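Local coordinates for intimin adherence protein (Escherichia coli O157:H7, PDB 3NCX), which probably mediates attachment of the bacterium to host cells by binding the translocated receptor Tir through its C-terminal lectin-like domain, at residues L33-F38 and K66-G71; P29-Q34 and Y128-A133. The protein carries 1 engineered substitution. All coordinates share one frame; numbering follows the deposited sequence.

Interaction 1. Residues L33-F38 and K66-G71; sequences LQYGQF and KVTLNG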
ATOM      1  N   LEU A  33       0.959   2.298  -0.858  1.00 15.90           N
ATOM      2  CA  LEU A  33       0.825   2.453   0.579  1.00 16.68           C
ATOM      3  C   LEU A  33       1.433   1.213   1.211  1.00 14.72           C
ATOM      4  O   LEU A  33       0.993   0.097   0.931  1.00 12.39           O
ATOM      5  CB  LEU A  33      -0.645   2.551   0.977  1.00 15.41           C
ATOM      6  CG  LEU A  33      -0.903   2.298   2.464  1.00  9.28           C
ATOM      7  CD1 LEU A  33      -0.210   3.354   3.312  1.00  9.56           C
ATOM      8  CD2 LEU A  33      -2.392   2.251   2.760  1.00 11.35           C
ATOM      9  N   GLN A  34       2.449   1.392   2.049  1.00 16.07           N
ATOM     10  CA  GLN A  34       3.069   0.242   2.693  1.00 17.63           C
ATOM     11  C   GLN A  34       2.015  -0.548   3.459  1.00 19.94           C
ATOM     12  O   GLN A  34       1.246   0.020   4.235  1.00 15.09           O
ATOM     13  CB  GLN A  34       4.198   0.662   3.633  1.00 13.82           C
ATOM     14  CG  GLN A  34       4.972  -0.518   4.204  1.00 16.15           C
ATOM     15  CD  GLN A  34       6.081  -0.095   5.147  1.00 22.09           C
ATOM     16  OE1 GLN A  34       7.155  -0.696   5.170  1.00 16.87           O
ATOM     17  NE2 GLN A  34       5.822   0.940   5.939  1.00 22.34           N
ATOM     18  N   TYR A  35       1.982  -1.856   3.219  1.00 20.81           N
ATOM     19  CA  TYR A  35       1.038  -2.752   3.881  1.00 15.67           C
ATOM     20  C   TYR A  35      -0.350  -2.658   3.263  1.00 17.59           C
ATOM     21  O   TYR A  35      -1.324  -3.158   3.824  1.00 21.38           O
ATOM     22  CB  TYR A  35       0.994  -2.477   5.385  1.00 16.83           C
ATOM     23  CG  TYR A  35       2.348  -2.591   6.045  1.00 22.28           C
ATOM     24  CD1 TYR A  35       2.809  -1.606   6.909  1.00 21.27           C
ATOM     25  CD2 TYR A  35       3.168  -3.685   5.801  1.00 19.28           C
ATOM     26  CE1 TYR A  35       4.049  -1.707   7.511  1.00 21.55           C
ATOM     27  CE2 TYR A  35       4.409  -3.795   6.399  1.00 22.52           C
ATOM     28  CZ  TYR A  35       4.844  -2.803   7.253  1.00 18.39           C
ATOM     29  OH  TYR A  35       6.078  -2.908   7.850  1.00 17.49           O
ATOM     30  N   GLY A  36      -0.432  -2.011   2.105  1.00 14.25           N
ATOM     31  CA  GLY A  36      -1.647  -2.029   1.315  1.00 14.88           C
ATOM     32  C   GLY A  36      -1.869  -3.439   0.810  1.00 18.71           C
ATOM     33  O   GLY A  36      -0.915  -4.212   0.691  1.00 17.44           O
ATOM     34  N   GLN A  37      -3.116  -3.787   0.513  1.00 15.91           N
ATOM     35  CA  GLN A  37      -3.443  -5.165   0.163  1.00 16.05           C
ATOM     36  C   GLN A  37      -4.331  -5.289  -1.071  1.00 18.16           C
ATOM     37  O   GLN A  37      -5.126  -4.397  -1.373  1.00 19.74           O
ATOM     38  CB  GLN A  37      -4.093  -5.864   1.357  1.00 17.71           C
ATOM     39  CG  GLN A  37      -3.210  -5.888   2.594  1.00 19.02           C
ATOM     40  CD  GLN A  37      -3.901  -6.491   3.796  1.00 14.51           C
ATOM     41  OE1 GLN A  37      -5.071  -6.213   4.058  1.00 15.21           O
ATOM     42  NE2 GLN A  37      -3.182  -7.327   4.532  1.00 17.29           N
ATOM     43  N   PHE A  38      -4.192  -6.406  -1.778  1.00 15.91           N
ATOM     44  CA  PHE A  38      -4.974  -6.652  -2.984  1.00 19.90           C
ATOM     45  C   PHE A  38      -5.081  -8.141  -3.310  1.00 19.98           C
ATOM     46  O   PHE A  38      -4.192  -8.927  -2.981  1.00 16.68           O
ATOM     47  CB  PHE A  38      -4.389  -5.884  -4.172  1.00 17.48           C
ATOM     48  CG  PHE A  38      -2.959  -6.232  -4.482  1.00 17.50           C
ATOM     49  CD1 PHE A  38      -2.653  -7.126  -5.494  1.00 16.84           C
ATOM     50  CD2 PHE A  38      -1.920  -5.657  -3.767  1.00 17.34           C
ATOM     51  CE1 PHE A  38      -1.338  -7.445  -5.784  1.00 20.21           C
ATOM     52  CE2 PHE A  38      -0.603  -5.971  -4.052  1.00 11.78           C
ATOM     53  CZ  PHE A  38      -0.313  -6.866  -5.061  1.00 14.05           C
ATOM     54  N   LYS A  66      -4.561 -12.896  -1.435  1.00 26.48           N
ATOM     55  CA  LYS A  66      -4.376 -11.552  -0.903  1.00 19.33           C
ATOM     56  C   LYS A  66      -2.893 -11.264  -0.737  1.00 19.52           C
ATOM     57  O   LYS A  66      -2.181 -11.994  -0.049  1.00 17.64           O
ATOM     58  CB  LYS A  66      -5.089 -11.389   0.440  1.00 26.19           C
ATOM     59  CG  LYS A  66      -5.024  -9.971   0.997  1.00 26.38           C
ATOM     60  CD  LYS A  66      -5.334  -9.935   2.486  1.00 20.06           C
ATOM     61  CE  LYS A  66      -6.749 -10.406   2.776  1.00 30.16           C
ATOM     62  NZ  LYS A  66      -7.047 -10.386   4.236  1.00 28.57           N
ATOM     63  N   VAL A  67      -2.432 -10.196  -1.378  1.00 25.52           N
ATOM     64  CA  VAL A  67      -1.027  -9.816  -1.330  1.00 18.80           C
ATOM     65  C   VAL A  67      -0.826  -8.573  -0.473  1.00 20.65           C
ATOM     66  O   VAL A  67      -1.550  -7.586  -0.614  1.00 19.00           O
ATOM     67  CB  VAL A  67      -0.470  -9.546  -2.742  1.00 14.72           C
ATOM     68  CG1 VAL A  67       0.974  -9.072  -2.663  1.00 17.87           C
ATOM     69  CG2 VAL A  67      -0.580 -10.793  -3.600  1.00 16.14           C
ATOM     70  N   THR A  68       0.161  -8.627   0.414  1.00 21.89           N
ATOM     71  CA  THR A  68       0.500  -7.487   1.254  1.00 21.81           C
ATOM     72  C   THR A  68       1.861  -6.914   0.870  1.00 19.80           C
ATOM     73  O   THR A  68       2.866  -7.625   0.862  1.00 21.04           O
ATOM     74  CB  THR A  68       0.502  -7.869   2.748  1.00 19.05           C
ATOM     75  OG1 THR A  68      -0.816  -8.270   3.141  1.00 16.91           O
ATOM     76  CG2 THR A  68       0.939  -6.687   3.599  1.00 19.55           C
ATOM     77  N   LEU A  69       1.886  -5.627   0.540  1.00 19.46           N
ATOM     78  CA  LEU A  69       3.131  -4.949   0.198  1.00 20.35           C
ATOM     79  C   LEU A  69       3.941  -4.668   1.458  1.00 22.52           C
ATOM     80  O   LEU A  69       3.404  -4.196   2.459  1.00 20.13           O
ATOM     81  CB  LEU A  69       2.844  -3.651  -0.556  1.00 18.39           C
ATOM     82  CG  LEU A  69       2.216  -3.827  -1.940  1.00 18.18           C
ATOM     83  CD1 LEU A  69       1.739  -2.497  -2.504  1.00 18.89           C
ATOM     84  CD2 LEU A  69       3.201  -4.497  -2.886  1.00 17.87           C
ATOM     85  N   ASN A  70       5.235  -4.963   1.406  1.00 25.89           N
ATOM     86  CA  ASN A  70       6.088  -4.827   2.579  1.00 19.70           C
ATOM     87  C   ASN A  70       7.281  -3.906   2.349  1.00 22.30           C
ATOM     88  O   ASN A  70       7.788  -3.292   3.287  1.00 21.65           O
ATOM     89  CB  ASN A  70       6.571  -6.202   3.048  1.00 17.29           C
ATOM     90  CG  ASN A  70       5.430  -7.124   3.437  1.00 23.04           C
ATOM     91  OD1 ASN A  70       4.431  -6.690   4.014  1.00 19.20           O
ATOM     92  ND2 ASN A  70       5.573  -8.407   3.122  1.00 25.35           N
ATOM     93  N   GLY A  71       7.728  -3.813   1.102  1.00 21.78           N
ATOM     94  CA  GLY A  71       8.903  -3.022   0.788  1.00 21.50           C
ATOM     95  C   GLY A  71       8.954  -2.521  -0.641  1.00 21.53           C
ATOM     96  O   GLY A  71       8.413  -3.145  -1.553  1.00 19.09           O
TER

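Interaction 2. Residues P29-Q34 and Y128-A133; sequences PNIWLQ and YDSWGA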
ATOM      1  N   PRO A  29      -1.714  -0.141  -8.414  1.00 19.05           N
ATOM      2  CA  PRO A  29      -1.342   1.276  -8.421  1.00 21.13           C
ATOM      3  C   PRO A  29       0.168   1.460  -8.527  1.00 23.54           C
ATOM      4  O   PRO A  29       0.927   0.688  -7.939  1.00 19.41           O
ATOM      5  CB  PRO A  29      -1.836   1.773  -7.060  1.00 21.85           C
ATOM      6  CG  PRO A  29      -2.932   0.836  -6.692  1.00 19.11           C
ATOM      7  CD  PRO A  29      -2.508  -0.497  -7.225  1.00 23.71           C
ATOM      8  N   ASN A  30       0.594   2.472  -9.276  1.00 22.81           N
ATOM      9  CA  ASN A  30       2.009   2.796  -9.392  1.00 17.80           C
ATOM     10  C   ASN A  30       2.577   3.269  -8.060  1.00 20.01           C
ATOM     11  O   ASN A  30       3.684   2.896  -7.680  1.00 21.39           O
ATOM     12  CB  ASN A  30       2.226   3.864 -10.464  1.00 24.87           C
ATOM     13  CG  ASN A  30       3.638   4.413 -10.461  1.00 44.61           C
ATOM     14  OD1 ASN A  30       4.575   3.747 -10.018  1.00 38.18           O
ATOM     15  ND2 ASN A  30       3.798   5.637 -10.954  1.00 45.91           N
ATOM     16  N   ILE A  31       1.814   4.096  -7.356  1.00 22.39           N
ATOM     17  CA  ILE A  31       2.222   4.564  -6.036  1.00 21.52           C
ATOM     18  C   ILE A  31       1.686   3.630  -4.955  1.00 19.62           C
ATOM     19  O   ILE A  31       0.555   3.151  -5.038  1.00 15.70           O
ATOM     20  CB  ILE A  31       1.764   6.012  -5.772  1.00 17.11           C
ATOM     21  CG1 ILE A  31       0.251   6.141  -5.958  1.00 18.86           C
ATOM     22  CG2 ILE A  31       2.492   6.971  -6.697  1.00 17.16           C
ATOM     23  CD1 ILE A  31      -0.280   7.538  -5.703  1.00 17.59           C
ATOM     24  N   TRP A  32       2.507   3.364  -3.945  1.00 20.38           N
ATOM     25  CA  TRP A  32       2.162   2.367  -2.943  1.00 17.41           C
ATOM     26  C   TRP A  32       1.889   2.937  -1.558  1.00 17.67           C
ATOM     27  O   TRP A  32       2.491   3.926  -1.141  1.00 22.31           O
ATOM     28  CB  TRP A  32       3.267   1.314  -2.837  1.00 15.95           C
ATOM     29  CG  TRP A  32       3.399   0.433  -4.039  1.00 22.04           C
ATOM     30  CD1 TRP A  32       2.683   0.509  -5.200  1.00 18.51           C
ATOM     31  CD2 TRP A  32       4.304  -0.665  -4.196  1.00 22.55           C
ATOM     32  NE1 TRP A  32       3.090  -0.474  -6.071  1.00 20.75           N
ATOM     33  CE2 TRP A  32       4.086  -1.207  -5.477  1.00 23.38           C
ATOM     34  CE3 TRP A  32       5.279  -1.241  -3.376  1.00 19.53           C
ATOM     35  CZ2 TRP A  32       4.807  -2.296  -5.958  1.00 25.03           C
ATOM     36  CZ3 TRP A  32       5.995  -2.320  -3.855  1.00 20.03           C
ATOM     37  CH2 TRP A  32       5.756  -2.837  -5.134  1.00 23.67           C
ATOM     38  N   LEU A  33       0.959   2.298  -0.858  1.00 15.90           N
ATOM     39  CA  LEU A  33       0.825   2.453   0.579  1.00 16.68           C
ATOM     40  C   LEU A  33       1.433   1.213   1.211  1.00 14.72           C
ATOM     41  O   LEU A  33       0.993   0.097   0.931  1.00 12.39           O
ATOM     42  CB  LEU A  33      -0.645   2.551   0.977  1.00 15.41           C
ATOM     43  CG  LEU A  33      -0.903   2.298   2.464  1.00  9.28           C
ATOM     44  CD1 LEU A  33      -0.210   3.354   3.312  1.00  9.56           C
ATOM     45  CD2 LEU A  33      -2.392   2.251   2.760  1.00 11.35           C
ATOM     46  N   GLN A  34       2.449   1.392   2.049  1.00 16.07           N
ATOM     47  CA  GLN A  34       3.069   0.242   2.693  1.00 17.63           C
ATOM     48  C   GLN A  34       2.015  -0.548   3.459  1.00 19.94           C
ATOM     49  O   GLN A  34       1.246   0.020   4.235  1.00 15.09           O
ATOM     50  CB  GLN A  34       4.198   0.662   3.633  1.00 13.82           C
ATOM     51  CG  GLN A  34       4.972  -0.518   4.204  1.00 16.15           C
ATOM     52  CD  GLN A  34       6.081  -0.095   5.147  1.00 22.09           C
ATOM     53  OE1 GLN A  34       7.155  -0.696   5.170  1.00 16.87           O
ATOM     54  NE2 GLN A  34       5.822   0.940   5.939  1.00 22.34           N
ATOM     55  N   TYR A 128      -4.623   7.877  -1.213  1.00 18.78           N
ATOM     56  CA  TYR A 128      -5.990   7.584  -0.809  1.00 17.38           C
ATOM     57  C   TYR A 128      -6.835   7.236  -2.030  1.00 16.76           C
ATOM     58  O   TYR A 128      -7.663   6.328  -1.985  1.00 23.86           O
ATOM     59  CB  TYR A 128      -6.607   8.763  -0.055  1.00 19.63           C
ATOM     60  CG  TYR A 128      -8.032   8.506   0.374  1.00 19.44           C
ATOM     61  CD1 TYR A 128      -8.322   8.050   1.652  1.00 15.82           C
ATOM     62  CD2 TYR A 128      -9.088   8.702  -0.508  1.00 15.92           C
ATOM     63  CE1 TYR A 128      -9.624   7.807   2.042  1.00 19.05           C
ATOM     64  CE2 TYR A 128     -10.389   8.460  -0.128  1.00 12.47           C
ATOM     65  CZ  TYR A 128     -10.654   8.014   1.147  1.00 17.23           C
ATOM     66  OH  TYR A 128     -11.954   7.773   1.528  1.00 17.73           O
ATOM     67  N   ASP A 129      -6.623   7.966  -3.120  1.00 15.11           N
ATOM     68  CA  ASP A 129      -7.357   7.716  -4.356  1.00 20.54           C
ATOM     69  C   ASP A 129      -7.030   6.336  -4.912  1.00 21.04           C
ATOM     70  O   ASP A 129      -7.878   5.685  -5.521  1.00 26.47           O
ATOM     71  CB  ASP A 129      -7.042   8.785  -5.408  1.00 18.65           C
ATOM     72  CG  ASP A 129      -7.638  10.139  -5.067  1.00 20.21           C
ATOM     73  OD1 ASP A 129      -8.600  10.189  -4.270  1.00 25.77           O
ATOM     74  OD2 ASP A 129      -7.146  11.155  -5.604  1.00 17.70           O
ATOM     75  N   SER A 130      -5.794   5.898  -4.697  1.00 21.05           N
ATOM     76  CA  SER A 130      -5.321   4.636  -5.257  1.00 18.81           C
ATOM     77  C   SER A 130      -5.616   3.442  -4.354  1.00 15.11           C
ATOM     78  O   SER A 130      -5.736   2.315  -4.830  1.00 14.41           O
ATOM     79  CB  SER A 130      -3.819   4.710  -5.546  1.00 18.83           C
ATOM     80  OG  SER A 130      -3.519   5.780  -6.425  1.00 16.84           O
ATOM     81  N   TRP A 131      -5.737   3.689  -3.053  1.00 15.19           N
ATOM     82  CA  TRP A 131      -5.900   2.601  -2.095  1.00 16.90           C
ATOM     83  C   TRP A 131      -7.130   2.744  -1.205  1.00 16.40           C
ATOM     84  O   TRP A 131      -7.762   1.751  -0.852  1.00 16.39           O
ATOM     85  CB  TRP A 131      -4.640   2.453  -1.235  1.00 13.78           C
ATOM     86  CG  TRP A 131      -3.427   2.062  -2.026  1.00 14.71           C
ATOM     87  CD1 TRP A 131      -2.486   2.899  -2.552  1.00 16.49           C
ATOM     88  CD2 TRP A 131      -3.030   0.734  -2.389  1.00 15.40           C
ATOM     89  NE1 TRP A 131      -1.524   2.176  -3.215  1.00 16.27           N
ATOM     90  CE2 TRP A 131      -1.835   0.844  -3.131  1.00 18.06           C
ATOM     91  CE3 TRP A 131      -3.566  -0.537  -2.156  1.00 14.09           C
ATOM     92  CZ2 TRP A 131      -1.170  -0.269  -3.644  1.00 12.60           C
ATOM     93  CZ3 TRP A 131      -2.903  -1.640  -2.665  1.00 16.01           C
ATOM     94  CH2 TRP A 131      -1.718  -1.498  -3.400  1.00 17.73           C
ATOM     95  N   GLY A 132      -7.466   3.977  -0.843  1.00 15.01           N
ATOM     96  CA  GLY A 132      -8.571   4.221   0.065  1.00 18.99           C
ATOM     97  C   GLY A 132      -8.106   4.327   1.506  1.00 19.48           C
ATOM     98  O   GLY A 132      -6.907   4.309   1.782  1.00 18.12           O
ATOM     99  N   ALA A 133      -9.058   4.435   2.427  1.00 16.85           N
ATOM    100  CA  ALA A 133      -8.747   4.599   3.844  1.00 19.02           C
ATOM    101  C   ALA A 133      -7.704   3.594   4.332  1.00 19.67           C
ATOM    102  O   ALA A 133      -7.847   2.386   4.137  1.00 18.51           O
ATOM    103  CB  ALA A 133     -10.015   4.501   4.679  1.00 24.37           C
TER

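Interaction 1. Residues L33-F38 and K66-G71
Gln37 and Phe38 lie against Thr68 and Val67 as neighbouring antiparallel strands of the bacterial Ig-like domain. Gln37 with Thr68 is a non-hydrogen-bonded pair, and Phe38 with Val67 a hydrogen-bonded one. In the latter, Phe38 N donates to Val67 O (3.1 Å) and Val67 N to Phe38 O (2.7 Å). Leu69 N continues the ladder with a nearly straight bond to Gly36 O (3.1 Å, 172°). Beyond it the first segment folds into a type II turn from Leu33 to Gly36. Tyr35 N, within this turn, gives Leu69 O a weak bond of 2.8 Å.

The polar side chains share one face of the strand pair. Gln37 and Thr68 lie side by side and point the same way. Gln37 NE2 donates to Thr68 OG1 at 2.9 Å (154°), with the hydroxyl tilted slightly out of the amide plane. Gln37 OE1 takes a weak bond from Ser138 N, so both ends of this buried amide have a partner. The bent Lys66 chain crosses Gln37 obliquely, its CD 4.0 Å from Gln37 NE2.

Apolar contacts occupy the face of Phe38 and Val67. Phe38 CG sits between its backbone N and carbonyl carbon (chi1 59°), and the ring lies alongside Val67. Val67 CB makes a CH-pi contact with this ring, 3.8 Å from its centroid and displaced toward the rim. Leu69 CG meets the same ring at its edge. Val67 also touches Val61 on the next strand.

The Tyr35 ring is met differently. Gln34 CG lies over the centre of one face, and His139 stacks with the ring. Thr68 CG2 approaches the edge, where Asn70 OD1 also lies in the ring plane, 3.7 Å from Tyr35 CD2.

Interaction 2. Residues P29-Q34 and Y128-A133
Leu33 and Pro29 face the C-terminal end of helix 121-131, with Leu33 CA 7.2 Å from Trp131 CA and Pro29 CA 6.1 Å from Ser130 CA. The helix belongs to the C-type lectin-like domain. Segment 29-34 carries the short strand 32-33, which runs parallel to strand 97-103 in a mixed sheet. The contact therefore packs a helix end against the edge strand of that sheet. Gly132 leaves the helix with a positive phi of 94°.

Trp131 has the largest share of the contact. Its CG is anti to the carbonyl carbon (chi1 -64°), which sends the indole across to the other segment. There the ring is held between two aliphatic groups on opposite faces. Pro29 CG lies over the six-membered ring, 4.0 Å from its centroid. Leu33 CB lies over the five-membered ring, 4.2 Å from its centroid. Both are CH-pi contacts, offset toward the rim.

The indole edge is used as well. Trp131 NE1 donates to Ile31 O at 2.9 Å and 164°. The oxygen lies close to the ring plane, while the donor is somewhat tilted from the carbonyl plane. This bond satisfies the buried indole N-H and limits rotation of the ring between its two neighbours. The backbone O of Trp131 accepts a bond from Tyr137 OH.

Ser130 adds a smaller patch. Its CB touches Pro29 CB at 3.9 Å, and its OG lies 3.8 Å from Ile31 CD1. That hydroxyl is bonded to Asp126 O within the helix. Trp32 starts off away from the helix at its CB, and its NE1 makes a weak bond to Pro29 O. It still reaches Trp131 obliquely, with Trp32 CD1 4.2 Å from Trp131 CZ2.

From the N terminus, segment 29-34 comes first and runs straight into 33-38, so the two interactions share Leu33 and Gln34. Interaction 1 closes the shorter loop, returning at 66-71 within the Ig-like domain. Interaction 2 closes a much longer one, ending at 128-133 in the lectin-like domain. The first loop nests inside the second, the two starting from overlapping residues. The centres of the two contacts are about 10 Å apart, and the contacts touch. Leu69 of interaction 1 packs against Trp32 and Trp131 of interaction 2. The continuous run 29-38 thus joins the Ig-like strand pair to the helix end and, through strand 32-33, to the mixed sheet.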